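Local coordinates for protein pectate lyase 47 (Bacillus sp. TS-47, PDB 1VBL) that is a thermostable, calcium-binding pectate lyase of polysaccharide lyase family 1, which probably cleaves pectate chains by beta-elimination, at residues A[78-83]-A[169-174]; A[128-133]-A[148-153]. All coordinates share one frame; numbering follows the deposited sequence.

Contact 1: A[78-83]-A[169-174]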
ATOM      1  N   VAL A  78      19.047  -3.751  14.632  1.00 25.67           N
ATOM      2  CA  VAL A  78      20.133  -2.897  14.173  1.00 24.29           C
ATOM      3  C   VAL A  78      19.607  -1.488  13.938  1.00 24.90           C
ATOM      4  O   VAL A  78      18.418  -1.294  13.679  1.00 26.29           O
ATOM      5  CB  VAL A  78      20.767  -3.423  12.859  1.00 23.37           C
ATOM      6  CG1 VAL A  78      21.303  -4.830  13.069  1.00 23.17           C
ATOM      7  CG2 VAL A  78      19.739  -3.406  11.728  1.00 23.27           C
ATOM      8  N   GLY A  79      20.498  -0.508  14.046  1.00 23.68           N
ATOM      9  CA  GLY A  79      20.110   0.873  13.836  1.00 20.64           C
ATOM     10  C   GLY A  79      20.749   1.413  12.573  1.00 20.29           C
ATOM     11  O   GLY A  79      21.417   0.670  11.849  1.00 17.86           O
ATOM     12  N   PRO A  80      20.566   2.705  12.274  1.00 20.36           N
ATOM     13  CA  PRO A  80      21.164   3.274  11.063  1.00 21.06           C
ATOM     14  C   PRO A  80      22.683   3.114  10.997  1.00 21.44           C
ATOM     15  O   PRO A  80      23.256   3.039   9.914  1.00 19.55           O
ATOM     16  CB  PRO A  80      20.715   4.737  11.106  1.00 21.99           C
ATOM     17  CG  PRO A  80      20.452   4.991  12.565  1.00 24.53           C
ATOM     18  CD  PRO A  80      19.792   3.719  13.011  1.00 21.78           C
ATOM     19  N   ASP A  81      23.328   3.042  12.158  1.00 20.62           N
ATOM     20  CA  ASP A  81      24.778   2.890  12.211  1.00 21.78           C
ATOM     21  C   ASP A  81      25.229   1.603  11.517  1.00 20.65           C
ATOM     22  O   ASP A  81      26.298   1.552  10.903  1.00 17.71           O
ATOM     23  CB  ASP A  81      25.255   2.909  13.668  1.00 24.41           C
ATOM     24  CG  ASP A  81      24.671   1.775  14.501  1.00 29.43           C
ATOM     25  OD1 ASP A  81      23.456   1.499  14.387  1.00 31.18           O
ATOM     26  OD2 ASP A  81      25.429   1.166  15.290  1.00 32.22           O
ATOM     27  N   PHE A  82      24.397   0.571  11.611  1.00 17.53           N
ATOM     28  CA  PHE A  82      24.679  -0.723  10.999  1.00 16.80           C
ATOM     29  C   PHE A  82      24.702  -0.600   9.475  1.00 15.76           C
ATOM     30  O   PHE A  82      25.524  -1.219   8.796  1.00 14.80           O
ATOM     31  CB  PHE A  82      23.598  -1.725  11.426  1.00 17.41           C
ATOM     32  CG  PHE A  82      23.734  -3.083  10.803  1.00 18.63           C
ATOM     33  CD1 PHE A  82      24.515  -4.067  11.402  1.00 19.99           C
ATOM     34  CD2 PHE A  82      23.055  -3.390   9.626  1.00 19.19           C
ATOM     35  CE1 PHE A  82      24.618  -5.342  10.839  1.00 20.03           C
ATOM     36  CE2 PHE A  82      23.151  -4.658   9.054  1.00 18.90           C
ATOM     37  CZ  PHE A  82      23.933  -5.637   9.663  1.00 20.13           C
ATOM     38  N   TYR A  83      23.800   0.216   8.943  1.00 15.50           N
ATOM     39  CA  TYR A  83      23.693   0.398   7.498  1.00 16.15           C
ATOM     40  C   TYR A  83      24.537   1.516   6.902  1.00 15.66           C
ATOM     41  O   TYR A  83      24.848   1.491   5.712  1.00 14.60           O
ATOM     42  CB  TYR A  83      22.240   0.676   7.115  1.00 15.03           C
ATOM     43  CG  TYR A  83      21.252  -0.383   7.533  1.00 13.82           C
ATOM     44  CD1 TYR A  83      20.293  -0.118   8.512  1.00 12.85           C
ATOM     45  CD2 TYR A  83      21.233  -1.629   6.911  1.00 13.35           C
ATOM     46  CE1 TYR A  83      19.334  -1.067   8.853  1.00 13.54           C
ATOM     47  CE2 TYR A  83      20.277  -2.586   7.245  1.00 13.71           C
ATOM     48  CZ  TYR A  83      19.332  -2.296   8.214  1.00 13.02           C
ATOM     49  OH  TYR A  83      18.374  -3.225   8.532  1.00 16.81           O
ATOM     50  N   LEU A 169      10.563   1.948   8.053  1.00 15.39           N
ATOM     51  CA  LEU A 169      11.187   3.260   8.091  1.00 16.60           C
ATOM     52  C   LEU A 169      12.436   3.232   7.216  1.00 16.39           C
ATOM     53  O   LEU A 169      13.273   2.338   7.350  1.00 16.91           O
ATOM     54  CB  LEU A 169      11.577   3.601   9.530  1.00 20.30           C
ATOM     55  CG  LEU A 169      11.071   4.884  10.194  1.00 24.29           C
ATOM     56  CD1 LEU A 169       9.576   5.034  10.011  1.00 23.58           C
ATOM     57  CD2 LEU A 169      11.426   4.839  11.670  1.00 25.78           C
ATOM     58  N   ASP A 170      12.546   4.201   6.312  1.00 15.15           N
ATOM     59  CA  ASP A 170      13.704   4.316   5.430  1.00 14.67           C
ATOM     60  C   ASP A 170      14.679   5.231   6.179  1.00 14.28           C
ATOM     61  O   ASP A 170      14.408   6.420   6.342  1.00 11.67           O
ATOM     62  CB  ASP A 170      13.296   4.973   4.106  1.00 15.76           C
ATOM     63  CG  ASP A 170      14.410   4.955   3.070  1.00 17.10           C
ATOM     64  OD1 ASP A 170      15.597   5.011   3.460  1.00 13.81           O
ATOM     65  OD2 ASP A 170      14.095   4.897   1.862  1.00 15.31           O
ATOM     66  N   TYR A 171      15.800   4.679   6.634  1.00 12.84           N
ATOM     67  CA  TYR A 171      16.785   5.464   7.385  1.00 14.73           C
ATOM     68  C   TYR A 171      17.569   6.461   6.541  1.00 14.97           C
ATOM     69  O   TYR A 171      18.237   7.353   7.078  1.00 15.54           O
ATOM     70  CB  TYR A 171      17.792   4.547   8.085  1.00 14.10           C
ATOM     71  CG  TYR A 171      17.224   3.664   9.174  1.00 18.68           C
ATOM     72  CD1 TYR A 171      16.166   4.094   9.975  1.00 21.87           C
ATOM     73  CD2 TYR A 171      17.790   2.423   9.448  1.00 19.79           C
ATOM     74  CE1 TYR A 171      15.693   3.309  11.027  1.00 24.81           C
ATOM     75  CE2 TYR A 171      17.329   1.632  10.497  1.00 23.51           C
ATOM     76  CZ  TYR A 171      16.283   2.081  11.282  1.00 23.98           C
ATOM     77  OH  TYR A 171      15.837   1.308  12.327  1.00 27.15           O
ATOM     78  N   PHE A 172      17.499   6.312   5.224  1.00 14.21           N
ATOM     79  CA  PHE A 172      18.238   7.198   4.337  1.00 14.20           C
ATOM     80  C   PHE A 172      17.374   7.727   3.203  1.00 14.95           C
ATOM     81  O   PHE A 172      17.629   7.451   2.033  1.00 14.54           O
ATOM     82  CB  PHE A 172      19.453   6.453   3.789  1.00 14.40           C
ATOM     83  CG  PHE A 172      20.291   5.822   4.864  1.00 13.61           C
ATOM     84  CD1 PHE A 172      21.160   6.595   5.629  1.00 13.00           C
ATOM     85  CD2 PHE A 172      20.151   4.471   5.165  1.00 13.57           C
ATOM     86  CE1 PHE A 172      21.876   6.032   6.685  1.00 13.90           C
ATOM     87  CE2 PHE A 172      20.862   3.899   6.219  1.00 13.78           C
ATOM     88  CZ  PHE A 172      21.725   4.683   6.981  1.00 14.40           C
ATOM     89  N   PRO A 173      16.335   8.505   3.544  1.00 15.42           N
ATOM     90  CA  PRO A 173      15.425   9.081   2.553  1.00 16.48           C
ATOM     91  C   PRO A 173      16.192   9.965   1.585  1.00 17.53           C
ATOM     92  O   PRO A 173      17.180  10.600   1.954  1.00 16.62           O
ATOM     93  CB  PRO A 173      14.459   9.909   3.400  1.00 15.55           C
ATOM     94  CG  PRO A 173      14.504   9.253   4.737  1.00 19.17           C
ATOM     95  CD  PRO A 173      15.968   8.942   4.901  1.00 16.35           C
ATOM     96  N   GLU A 174      15.720  10.006   0.348  1.00 18.57           N
ATOM     97  CA  GLU A 174      16.330  10.823  -0.684  1.00 20.43           C
ATOM     98  C   GLU A 174      15.715  12.219  -0.649  1.00 19.63           C
ATOM     99  O   GLU A 174      14.501  12.366  -0.509  1.00 20.23           O
ATOM    100  CB  GLU A 174      16.073  10.184  -2.048  1.00 22.04           C
ATOM    101  CG  GLU A 174      16.306  11.092  -3.234  1.00 26.37           C
ATOM    102  CD  GLU A 174      15.688  10.533  -4.502  1.00 31.29           C
ATOM    103  OE1 GLU A 174      16.140   9.468  -4.969  1.00 34.25           O
ATOM    104  OE2 GLU A 174      14.741  11.156  -5.027  1.00 34.89           O
TER

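Contact 2: A[128-133]-A[148-153]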
ATOM      1  N   VAL A 128      11.797  -8.243   1.974  1.00 14.83           N
ATOM      2  CA  VAL A 128      11.778  -9.689   1.778  1.00 14.47           C
ATOM      3  C   VAL A 128      11.069 -10.111   0.494  1.00 15.25           C
ATOM      4  O   VAL A 128       9.894  -9.798   0.291  1.00 15.62           O
ATOM      5  CB  VAL A 128      11.085 -10.379   2.984  1.00 15.35           C
ATOM      6  CG1 VAL A 128      11.075 -11.886   2.808  1.00 14.32           C
ATOM      7  CG2 VAL A 128      11.801 -10.000   4.275  1.00 14.07           C
ATOM      8  N   TYR A 129      11.788 -10.827  -0.367  1.00 13.00           N
ATOM      9  CA  TYR A 129      11.217 -11.309  -1.622  1.00 13.80           C
ATOM     10  C   TYR A 129      10.284 -12.489  -1.373  1.00 14.07           C
ATOM     11  O   TYR A 129      10.569 -13.353  -0.537  1.00 12.58           O
ATOM     12  CB  TYR A 129      12.324 -11.754  -2.579  1.00 13.85           C
ATOM     13  CG  TYR A 129      13.007 -10.626  -3.309  1.00 16.30           C
ATOM     14  CD1 TYR A 129      12.392  -9.994  -4.390  1.00 18.00           C
ATOM     15  CD2 TYR A 129      14.272 -10.188  -2.922  1.00 16.63           C
ATOM     16  CE1 TYR A 129      13.023  -8.956  -5.070  1.00 19.76           C
ATOM     17  CE2 TYR A 129      14.910  -9.152  -3.591  1.00 20.14           C
ATOM     18  CZ  TYR A 129      14.280  -8.541  -4.662  1.00 21.21           C
ATOM     19  OH  TYR A 129      14.909  -7.510  -5.315  1.00 21.65           O
ATOM     20  N   VAL A 130       9.175 -12.525  -2.107  1.00 13.10           N
ATOM     21  CA  VAL A 130       8.206 -13.610  -1.985  1.00 13.52           C
ATOM     22  C   VAL A 130       8.085 -14.300  -3.339  1.00 13.93           C
ATOM     23  O   VAL A 130       7.841 -13.650  -4.357  1.00 16.39           O
ATOM     24  CB  VAL A 130       6.807 -13.086  -1.561  1.00 13.08           C
ATOM     25  CG1 VAL A 130       5.835 -14.258  -1.401  1.00 14.15           C
ATOM     26  CG2 VAL A 130       6.912 -12.314  -0.253  1.00 12.41           C
ATOM     27  N   GLY A 131       8.270 -15.616  -3.353  1.00 14.76           N
ATOM     28  CA  GLY A 131       8.174 -16.360  -4.596  1.00 14.61           C
ATOM     29  C   GLY A 131       6.737 -16.689  -4.964  1.00 14.97           C
ATOM     30  O   GLY A 131       5.816 -16.436  -4.186  1.00 13.60           O
ATOM     31  N   SER A 132       6.544 -17.258  -6.150  1.00 14.86           N
ATOM     32  CA  SER A 132       5.210 -17.630  -6.615  1.00 15.23           C
ATOM     33  C   SER A 132       4.623 -18.769  -5.783  1.00 15.24           C
ATOM     34  O   SER A 132       5.357 -19.523  -5.143  1.00 16.65           O
ATOM     35  CB  SER A 132       5.264 -18.054  -8.088  1.00 14.39           C
ATOM     36  OG  SER A 132       5.654 -16.974  -8.916  1.00 13.36           O
ATOM     37  N   ASN A 133       3.298 -18.885  -5.803  1.00 14.59           N
ATOM     38  CA  ASN A 133       2.592 -19.932  -5.068  1.00 14.99           C
ATOM     39  C   ASN A 133       2.944 -19.914  -3.587  1.00 16.08           C
ATOM     40  O   ASN A 133       3.339 -20.932  -3.006  1.00 16.18           O
ATOM     41  CB  ASN A 133       2.924 -21.296  -5.673  1.00 15.24           C
ATOM     42  CG  ASN A 133       2.773 -21.303  -7.175  1.00 17.28           C
ATOM     43  OD1 ASN A 133       1.743 -20.885  -7.705  1.00 16.35           O
ATOM     44  ND2 ASN A 133       3.801 -21.771  -7.874  1.00 18.24           N
ATOM     45  N   GLY A 148      10.282  -3.679   7.982  1.00 13.90           N
ATOM     46  CA  GLY A 148      10.532  -4.101   6.619  1.00 12.46           C
ATOM     47  C   GLY A 148       9.231  -4.328   5.880  1.00 12.71           C
ATOM     48  O   GLY A 148       8.168  -3.945   6.361  1.00 12.85           O
ATOM     49  N   GLY A 149       9.310  -4.949   4.709  1.00 13.03           N
ATOM     50  CA  GLY A 149       8.110  -5.204   3.937  1.00 12.15           C
ATOM     51  C   GLY A 149       8.309  -6.363   2.986  1.00 13.67           C
ATOM     52  O   GLY A 149       9.425  -6.871   2.837  1.00 12.82           O
ATOM     53  N   PHE A 150       7.227  -6.796   2.347  1.00 12.96           N
ATOM     54  CA  PHE A 150       7.310  -7.895   1.398  1.00 12.46           C
ATOM     55  C   PHE A 150       7.389  -7.357  -0.017  1.00 14.11           C
ATOM     56  O   PHE A 150       6.638  -6.457  -0.394  1.00 13.71           O
ATOM     57  CB  PHE A 150       6.090  -8.814   1.514  1.00 12.66           C
ATOM     58  CG  PHE A 150       6.122  -9.711   2.713  1.00 13.74           C
ATOM     59  CD1 PHE A 150       7.180 -10.598   2.905  1.00 14.34           C
ATOM     60  CD2 PHE A 150       5.097  -9.671   3.653  1.00 14.43           C
ATOM     61  CE1 PHE A 150       7.216 -11.433   4.020  1.00 16.65           C
ATOM     62  CE2 PHE A 150       5.123 -10.499   4.771  1.00 14.46           C
ATOM     63  CZ  PHE A 150       6.184 -11.383   4.957  1.00 15.34           C
ATOM     64  N   LEU A 151       8.305  -7.924  -0.792  1.00 13.97           N
ATOM     65  CA  LEU A 151       8.494  -7.530  -2.177  1.00 15.29           C
ATOM     66  C   LEU A 151       7.945  -8.667  -3.032  1.00 15.73           C
ATOM     67  O   LEU A 151       8.541  -9.744  -3.117  1.00 14.70           O
ATOM     68  CB  LEU A 151       9.984  -7.323  -2.467  1.00 17.10           C
ATOM     69  CG  LEU A 151      10.394  -6.183  -3.401  1.00 22.90           C
ATOM     70  CD1 LEU A 151      10.007  -4.848  -2.779  1.00 24.39           C
ATOM     71  CD2 LEU A 151      11.906  -6.227  -3.629  1.00 23.17           C
ATOM     72  N   ILE A 152       6.789  -8.431  -3.639  1.00 13.75           N
ATOM     73  CA  ILE A 152       6.155  -9.424  -4.495  1.00 15.31           C
ATOM     74  C   ILE A 152       6.503  -8.973  -5.905  1.00 15.54           C
ATOM     75  O   ILE A 152       5.732  -8.261  -6.554  1.00 15.00           O
ATOM     76  CB  ILE A 152       4.626  -9.427  -4.276  1.00 15.34           C
ATOM     77  CG1 ILE A 152       4.326  -9.625  -2.785  1.00 15.37           C
ATOM     78  CG2 ILE A 152       3.978 -10.547  -5.080  1.00 16.29           C
ATOM     79  CD1 ILE A 152       2.850  -9.536  -2.425  1.00 16.42           C
ATOM     80  N   LYS A 153       7.683  -9.386  -6.364  1.00 15.10           N
ATOM     81  CA  LYS A 153       8.196  -8.983  -7.664  1.00 16.43           C
ATOM     82  C   LYS A 153       8.351 -10.087  -8.705  1.00 16.36           C
ATOM     83  O   LYS A 153       9.026 -11.089  -8.472  1.00 14.75           O
ATOM     84  CB  LYS A 153       9.543  -8.285  -7.469  1.00 17.27           C
ATOM     85  CG  LYS A 153      10.139  -7.710  -8.738  1.00 19.82           C
ATOM     86  CD  LYS A 153      11.385  -6.906  -8.419  1.00 22.84           C
ATOM     87  CE  LYS A 153      11.925  -6.194  -9.645  1.00 23.18           C
ATOM     88  NZ  LYS A 153      13.021  -5.259  -9.263  1.00 25.76           N
TER
HETATM   89  O   HOH W   1       9.313 -11.510  -5.668  1.00 13.79           O

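Contact 1: A[78-83]-A[169-174]
The ring of Tyr171 has Pro80 over one face and, offset toward the rim of the opposite face, the backbone oxygen of Leu169, two residues earlier in its own loop. Pro80 CD makes a CH-pi contact, 4.2 Å from the centroid of the Tyr171 ring and 14° off its normal, and the two side chains cross at about a right angle. At the Tyr171 edge, near the ring plane, come Tyr83 CD1, 3.7 Å from Tyr171 CD2, and Val78 O, 3.9 Å from Tyr171 OH. The two tyrosines therefore meet rim to rim, planes turned 48° apart and neither ring over the other, with centroids 6.0 Å apart. Phe172 presents its edge instead: Pro80 O lies in its plane, 3.7 Å from Phe172 CZ, while Tyr83 CB is 3.6 Å from Phe172 CE2. One face of the Phe172 ring rests on Tyr171 CB. In Tyr171 and Phe172 alike CG stands beside the backbone N, anti to the carbonyl carbon (chi1 -65° in Tyr171).

The loop behind them is shaped by an Asx turn, in which Phe172 N donates to Asp170 OD1 at 2.9 Å. The phenol oxygen of Tyr171 is hydrogen-bonded to Asn70 OD1, so the polar tip of a largely apolar contact has a partner. This is aromatic and proline packing between the short helical turn 80-83 and the loop that joins strands 164-166 and 174-176, away from the calcium site. Helix 110-126 is common to both sides: Tyr83 packs on its Arg125 and Ile126, Phe172 on its Ser118, while its Arg115 and Gln122 hydrogen-bond to the backbone of Phe172 and Tyr171.

Contact 2: A[128-133]-A[148-153]
Leu151 O accepts Val130 N from across the contact at 3.0 Å and, weakly, Lys153 N from its own strand at 3.4 Å. The pair is part of a parallel sheet of the beta-helix known for this lyase family, in which neighbouring strands come from successive coils; strand 127-129 runs beside strand 149-153 with Val128 opposite Phe150 and Tyr129 opposite Leu151. A water joins the segments: it accepts from Lys153 N at 2.8 Å, and the backbone oxygens of Val130 and Lys153 both lie within bonding distance of it.

On one face of the sheet Tyr129 and Leu151 lie side by side, pointing the same way. Leu151 CD2 comes obliquely against the CE1-CZ side of the Tyr129 ring and is only 3.3 Å from Tyr129 CE1, a tight fit. Lys153, extended through all its torsions, brings CD to the ring edge. An alanine in place of Tyr129 would probably leave Leu151 CD2 without the ring atoms it packs on and open a gap beside Lys153 CD.

On the other face Phe150 turns CD1 to two valines of 128-133. This CD1 touches Val130 CG2 at 3.6 Å and Val128 CB at 3.9 Å, and both Val130 and Phe150 pack on Ile136 of strand 134-138. The sheet continues beyond strand 149-153 into strand 192-195, whose Ser193 and Glu195 meet Leu151.

Two further backbone bonds complete the ladder, Val128 N to Gly149 O at 2.9 Å and Leu151 N to Val128 O at 2.7 Å; the second is almost straight, 177° at the hydrogen.

Contact 2 is nested in the chain loop closed by contact 1; their centres lie 21 Å apart and their nearest atoms about 6 Å, without touching. Helix 110-126 connects them: contact 1 packs against it, its last residue, Ile126, shares a backbone hydrogen bond with Gly149 of contact 2, and the chain passes directly from this helix into strand 127-129. Contact 2 is the one near the metal. The side chain of Leu151 is about 8 Å from the calcium ion and about 6 Å from that of its ligand Asp190, whereas the centre of contact 1 lies 21 Å from the centre of the chain, against 14 Å for contact 2.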